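Local coordinates for protein beta-fructofuranosidase (Arthrobacter, PDB 3WPU) that is a bacterial beta-fructofuranosidase of the levansucrase/invertase family, a group of enzymes built on a five-bladed beta-propeller, at residues V454-G459 and T465-D470; L391-P396 and Y421-M426. One frame throughout, in Å; residues are numbered along the deposited sequence. Where two conformers were deposited one is given.

Contact 1 of 2, residues V454-G459 and T465-D470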
loop_
_atom_site.group_PDB
_atom_site.type_symbol
_atom_site.label_atom_id
_atom_site.label_comp_id
_atom_site.label_asym_id
_atom_site.label_seq_id
_atom_site.Cartn_x
_atom_site.Cartn_y
_atom_site.Cartn_z
ATOM N N VAL A 454 -4.054 2.570 -13.071
ATOM C CA VAL A 454 -5.231 3.376 -13.348
ATOM C C VAL A 454 -4.998 4.747 -12.766
ATOM O O VAL A 454 -3.972 4.976 -12.168
ATOM C CB VAL A 454 -6.545 2.739 -12.828
ATOM C CG1 VAL A 454 -6.810 1.427 -13.548
ATOM C CG2 VAL A 454 -6.537 2.543 -11.315
ATOM N N LYS A 455 -5.931 5.659 -13.014
ATOM C CA LYS A 455 -5.736 7.052 -12.612
ATOM C C LYS A 455 -6.949 7.543 -11.827
ATOM O O LYS A 455 -8.074 7.552 -12.328
ATOM C CB LYS A 455 -5.488 7.939 -13.848
ATOM C CG LYS A 455 -5.218 9.399 -13.514
ATOM C CD LYS A 455 -4.747 10.148 -14.754
ATOM C CE LYS A 455 -4.609 11.639 -14.490
ATOM N NZ LYS A 455 -5.916 12.365 -14.578
ATOM N N MET A 456 -6.694 8.026 -10.613
ATOM C CA MET A 456 -7.725 8.508 -9.739
ATOM C C MET A 456 -7.452 9.983 -9.517
ATOM O O MET A 456 -6.387 10.345 -9.027
ATOM C CB MET A 456 -7.669 7.738 -8.413
ATOM C CG MET A 456 -8.712 8.166 -7.403
ATOM S SD MET A 456 -8.602 7.217 -5.874
ATOM C CE MET A 456 -6.934 7.603 -5.331
ATOM N N ASP A 457 -8.409 10.826 -9.899
ATOM C CA ASP A 457 -8.283 12.269 -9.662
ATOM C C ASP A 457 -8.712 12.597 -8.248
ATOM O O ASP A 457 -9.816 12.258 -7.815
ATOM C CB ASP A 457 -9.067 13.036 -10.695
ATOM C CG ASP A 457 -8.482 12.863 -12.096
ATOM O OD1 ASP A 457 -7.263 12.568 -12.203
ATOM O OD2 ASP A 457 -9.229 13.022 -13.071
ATOM N N ILE A 458 -7.830 13.280 -7.529
ATOM C CA ILE A 458 -8.032 13.532 -6.106
ATOM C C ILE A 458 -8.391 15.000 -5.914
ATOM O O ILE A 458 -7.657 15.879 -6.337
ATOM C CB ILE A 458 -6.767 13.176 -5.301
ATOM C CG1 ILE A 458 -6.476 11.673 -5.430
ATOM C CG2 ILE A 458 -6.931 13.582 -3.837
ATOM C CD1 ILE A 458 -5.102 11.235 -4.981
ATOM N N GLY A 459 -9.556 15.241 -5.328
ATOM C CA GLY A 459 -10.060 16.595 -5.085
ATOM C C GLY A 459 -10.812 17.264 -6.219
ATOM O O GLY A 459 -10.511 18.395 -6.592
ATOM N N THR A 465 -12.614 16.509 -0.589
ATOM C CA THR A 465 -13.194 15.274 -0.070
ATOM C C THR A 465 -13.670 14.343 -1.172
ATOM O O THR A 465 -14.157 13.273 -0.856
ATOM C CB THR A 465 -14.383 15.521 0.891
ATOM O OG1 THR A 465 -15.552 15.930 0.165
ATOM C CG2 THR A 465 -14.027 16.572 1.949
ATOM N N LYS A 466 -13.587 14.777 -2.434
ATOM C CA LYS A 466 -14.117 14.014 -3.569
ATOM C C LYS A 466 -12.976 13.462 -4.432
ATOM O O LYS A 466 -11.980 14.146 -4.679
ATOM C CB LYS A 466 -15.005 14.932 -4.408
ATOM C CG LYS A 466 -15.842 14.239 -5.466
ATOM C CD LYS A 466 -16.987 15.157 -5.911
ATOM C CE LYS A 466 -17.560 14.728 -7.247
ATOM N NZ LYS A 466 -18.310 13.452 -7.114
ATOM N N THR A 467 -13.158 12.247 -4.952
ATOM C CA THR A 467 -12.259 11.685 -5.933
ATOM C C THR A 467 -13.092 11.117 -7.077
ATOM O O THR A 467 -14.288 10.869 -6.907
ATOM C CB THR A 467 -11.388 10.532 -5.357
ATOM O OG1 THR A 467 -12.207 9.387 -5.044
ATOM C CG2 THR A 467 -10.661 10.961 -4.132
ATOM N N ALA A 468 -12.454 10.918 -8.227
ATOM C CA ALA A 468 -13.127 10.365 -9.399
ATOM C C ALA A 468 -12.138 9.644 -10.267
ATOM O O ALA A 468 -11.084 10.176 -10.626
ATOM C CB ALA A 468 -13.814 11.456 -10.215
ATOM N N VAL A 469 -12.522 8.459 -10.709
ATOM C CA VAL A 469 -11.712 7.720 -11.643
ATOM C C VAL A 469 -11.673 8.437 -12.984
ATOM O O VAL A 469 -12.699 8.945 -13.457
ATOM C CB VAL A 469 -12.305 6.326 -11.824
ATOM C CG1 VAL A 469 -11.691 5.598 -13.021
ATOM C CG2 VAL A 469 -12.073 5.513 -10.543
ATOM N N ASP A 470 -10.484 8.493 -13.575
ATOM C CA ASP A 470 -10.302 9.097 -14.895
ATOM C C ASP A 470 -10.439 8.007 -15.958
ATOM O O ASP A 470 -9.491 7.300 -16.256
ATOM C CB ASP A 470 -8.963 9.817 -14.999
ATOM C CG ASP A 470 -8.777 10.493 -16.345
ATOM O OD1 ASP A 470 -9.723 10.438 -17.177
ATOM O OD2 ASP A 470 -7.690 11.059 -16.574
HETATM O O HOH W 1 -8.229 5.143 -14.651
HETATM O O HOH W 2 -11.579 12.012 -13.018
#

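Contact 2 of 2, residues L391-P396 and Y421-M426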
loop_
_atom_site.group_PDB
_atom_site.type_symbol
_atom_site.label_atom_id
_atom_site.label_comp_id
_atom_site.label_asym_id
_atom_site.label_seq_id
_atom_site.Cartn_x
_atom_site.Cartn_y
_atom_site.Cartn_z
ATOM N N LEU A 391 -14.881 5.369 0.593
ATOM C CA LEU A 391 -14.489 4.667 -0.617
ATOM C C LEU A 391 -13.873 5.604 -1.645
ATOM O O LEU A 391 -14.506 6.580 -2.029
ATOM C CB LEU A 391 -15.679 3.981 -1.252
ATOM C CG LEU A 391 -15.438 3.118 -2.494
ATOM C CD1 LEU A 391 -14.420 2.038 -2.211
ATOM C CD2 LEU A 391 -16.762 2.561 -2.948
ATOM N N ALA A 392 -12.681 5.248 -2.121
ATOM C CA ALA A 392 -12.014 5.943 -3.219
ATOM C C ALA A 392 -11.928 5.080 -4.493
ATOM O O ALA A 392 -12.167 5.575 -5.598
ATOM C CB ALA A 392 -10.645 6.398 -2.807
ATOM N N LEU A 393 -11.592 3.807 -4.360
ATOM C CA LEU A 393 -11.412 2.984 -5.554
ATOM C C LEU A 393 -11.750 1.523 -5.265
ATOM O O LEU A 393 -10.884 0.743 -4.849
ATOM C CB LEU A 393 -9.980 3.105 -6.095
ATOM C CG LEU A 393 -9.708 2.505 -7.481
ATOM C CD1 LEU A 393 -10.307 3.397 -8.536
ATOM C CD2 LEU A 393 -8.216 2.346 -7.739
ATOM N N GLY A 394 -13.005 1.169 -5.492
ATOM C CA GLY A 394 -13.512 -0.166 -5.250
ATOM C C GLY A 394 -13.475 -1.048 -6.477
ATOM O O GLY A 394 -13.664 -0.587 -7.613
ATOM N N ASN A 395 -13.186 -2.317 -6.265
ATOM C CA ASN A 395 -13.364 -3.254 -7.366
ATOM C C ASN A 395 -14.834 -3.244 -7.784
ATOM O O ASN A 395 -15.728 -2.943 -6.980
ATOM C CB ASN A 395 -12.918 -4.633 -6.969
ATOM C CG ASN A 395 -11.414 -4.736 -6.792
ATOM O OD1 ASN A 395 -10.643 -3.887 -7.256
ATOM N ND2 ASN A 395 -10.983 -5.787 -6.122
ATOM N N PRO A 396 -15.101 -3.603 -9.063
ATOM C CA PRO A 396 -16.501 -3.659 -9.453
ATOM C C PRO A 396 -17.171 -4.739 -8.615
ATOM O O PRO A 396 -16.619 -5.836 -8.486
ATOM C CB PRO A 396 -16.457 -4.050 -10.933
ATOM C CG PRO A 396 -15.043 -4.279 -11.293
ATOM C CD PRO A 396 -14.171 -3.761 -10.194
ATOM N N TYR A 421 -5.888 -5.917 -5.643
ATOM C CA TYR A 421 -5.644 -5.715 -4.221
ATOM C C TYR A 421 -4.254 -5.092 -3.982
ATOM O O TYR A 421 -3.468 -4.901 -4.934
ATOM C CB TYR A 421 -5.889 -6.996 -3.374
ATOM C CG TYR A 421 -6.275 -6.627 -1.969
ATOM C CD1 TYR A 421 -7.452 -5.940 -1.728
ATOM C CD2 TYR A 421 -5.426 -6.880 -0.895
ATOM C CE1 TYR A 421 -7.803 -5.537 -0.459
ATOM C CE2 TYR A 421 -5.745 -6.450 0.388
ATOM C CZ TYR A 421 -6.941 -5.790 0.607
ATOM O OH TYR A 421 -7.321 -5.360 1.881
ATOM N N SER A 422 -4.025 -4.711 -2.717
ATOM C CA SER A 422 -2.799 -4.062 -2.259
ATOM C C SER A 422 -2.425 -2.854 -3.112
ATOM O O SER A 422 -1.244 -2.611 -3.431
ATOM C CB SER A 422 -1.664 -5.077 -2.156
ATOM O OG SER A 422 -2.014 -6.062 -1.197
ATOM N N HIS A 423 -3.436 -2.058 -3.423
ATOM C CA HIS A 423 -3.259 -0.898 -4.246
ATOM C C HIS A 423 -2.274 0.072 -3.574
ATOM O O HIS A 423 -2.122 0.098 -2.340
ATOM C CB HIS A 423 -4.559 -0.131 -4.385
ATOM C CG HIS A 423 -5.701 -0.912 -4.949
ATOM N ND1 HIS A 423 -6.217 -2.036 -4.350
ATOM C CD2 HIS A 423 -6.470 -0.677 -6.035
ATOM C CE1 HIS A 423 -7.253 -2.465 -5.051
ATOM N NE2 HIS A 423 -7.424 -1.658 -6.079
ATOM N N TYR A 424 -1.631 0.862 -4.409
ATOM C CA TYR A 424 -0.676 1.855 -3.937
ATOM C C TYR A 424 -0.825 3.080 -4.809
ATOM O O TYR A 424 -0.747 2.990 -6.034
ATOM C CB TYR A 424 0.740 1.270 -4.023
ATOM C CG TYR A 424 1.786 2.265 -3.591
ATOM C CD1 TYR A 424 2.081 2.459 -2.250
ATOM C CD2 TYR A 424 2.446 3.027 -4.532
ATOM C CE1 TYR A 424 2.996 3.414 -1.843
ATOM C CE2 TYR A 424 3.386 3.978 -4.142
ATOM C CZ TYR A 424 3.671 4.157 -2.820
ATOM O OH TYR A 424 4.615 5.095 -2.394
ATOM N N VAL A 425 -1.038 4.240 -4.164
ATOM C CA VAL A 425 -1.266 5.500 -4.864
ATOM C C VAL A 425 0.074 6.215 -5.087
ATOM O O VAL A 425 0.812 6.483 -4.139
ATOM C CB VAL A 425 -2.228 6.426 -4.072
ATOM C CG1 VAL A 425 -2.590 7.628 -4.916
ATOM C CG2 VAL A 425 -3.480 5.650 -3.651
ATOM N N MET A 426 0.345 6.501 -6.356
ATOM C CA MET A 426 1.590 7.053 -6.841
ATOM C C MET A 426 1.375 8.511 -7.197
ATOM O O MET A 426 0.239 8.983 -7.293
ATOM C CB MET A 426 2.025 6.280 -8.089
ATOM C CG MET A 426 2.112 4.799 -7.819
ATOM S SD MET A 426 2.834 3.778 -9.128
ATOM C CE MET A 426 1.577 3.952 -10.402
HETATM O O HOH W 3 -10.073 -1.206 -6.861
#

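Contact 1 of 2, residues V454-G459 and T465-D470
Lys455 and Asp470 both place CG anti to the backbone N (chi1 -178° in each). The lysine chain then runs extended until it bends at chi4, -82°, and its NZ lands between two carboxylates. Lys455 NZ meets Asp457 OD1 at 2.7 Å on its syn lone pair, and Asp470 OD2 at 3.0 Å on the anti side, somewhat out of plane. The two carboxylates are near neighbours, OD2 of Asp457 to OD2 of Asp470 being 4.3 Å, so the ammonium probably offsets their mutual repulsion. Asp470 OD1 is held separately by Ser472 OG.

Beneath this network lies an antiparallel hairpin. Asp457 and Ala468 form a hydrogen-bonded pair (Asp457 N to Ala468 O 2.8 Å, Ala468 N to Asp457 O 3.0 Å), while Asp470 N reaches Lys455 O at 2.9 Å. At the turn end Gly459 N binds Lys466 O through a bent bond, 136° at the hydrogen.

Met456, Ile458, Thr467 and Val469 share the other face. Met456 CG lies 4.1 Å from Thr467 CB, and Thr467 OG1 bonds Asn386 OD1. Strand 454-458 pairs on its far edge with strand 430-434, while strands 348-355 and 391-394 pack against the Met456 face.

Contact 2 of 2, residues L391-P396 and Y421-M426
His423 brings the CD2 corner of its imidazole against the CD2 methyl of Leu393, 3.9 Å away, the methyl approaching obliquely. The leucine reaches it by holding CG anti to the backbone N (chi1 -169°). The histidine uses a different rotation: its CG stands beside the backbone N and anti to the carbonyl carbon (chi1 -58°), which carries the imidazole across toward segment 391-396.

The polar side of the ring meets Asn395. The amide OD1 sits at the ring edge, near its plane, but 4.1 Å from His423 NE2, and the amide and ring planes are 36° apart. A water closes the interval. The water oxygen donates to Leu393 O at 2.9 Å and to Asn395 OD1 at 2.8 Å, and it also hydrogen-bonds His423 NE2 at 2.8 Å, so one buried molecule joins a backbone carbonyl, an amide and the imidazole.

Ala392 and Leu393 both face Val370 of the neighbouring strand 369-375, a classic beta bulge where strand 391-394 turns a corner. Strand 423-425 belongs to another antiparallel sheet, so the contact crosses between two sheets, consistent with packing between two blades of the propeller. Val370 also touches the side chains of Leu393 and His423, and Ile354 of strand 348-355 packs on the histidine.

The amide of Asn395 is set from behind: its ND2 bonds the carbonyl oxygens of Ala420 and His417, which fixes the flip of the amide and leaves OD1 turned to the water.

Contact 2 is wholly buried, its centre about 9 Å from that of the chain, whereas contact 1, about 17 Å out, is only partly so. Segments 454-459 and 465-470 pair within one sheet by backbone bonds and a salt-bridge network; segments 391-396 and 421-426 come from different sheets and meet through side chains and one water. The two contacts touch directly: Val469 CG2 is 3.4 Å from Leu393 CD1, and Met456 SD is 3.8 Å from Ala392 CB. The apolar face of the hairpin therefore packs on the bulged strand 391-394. Strand 423-425 is the outermost strand on the opposite edge of the hairpin's sheet, separated from strand 454-458 by strand 430-434.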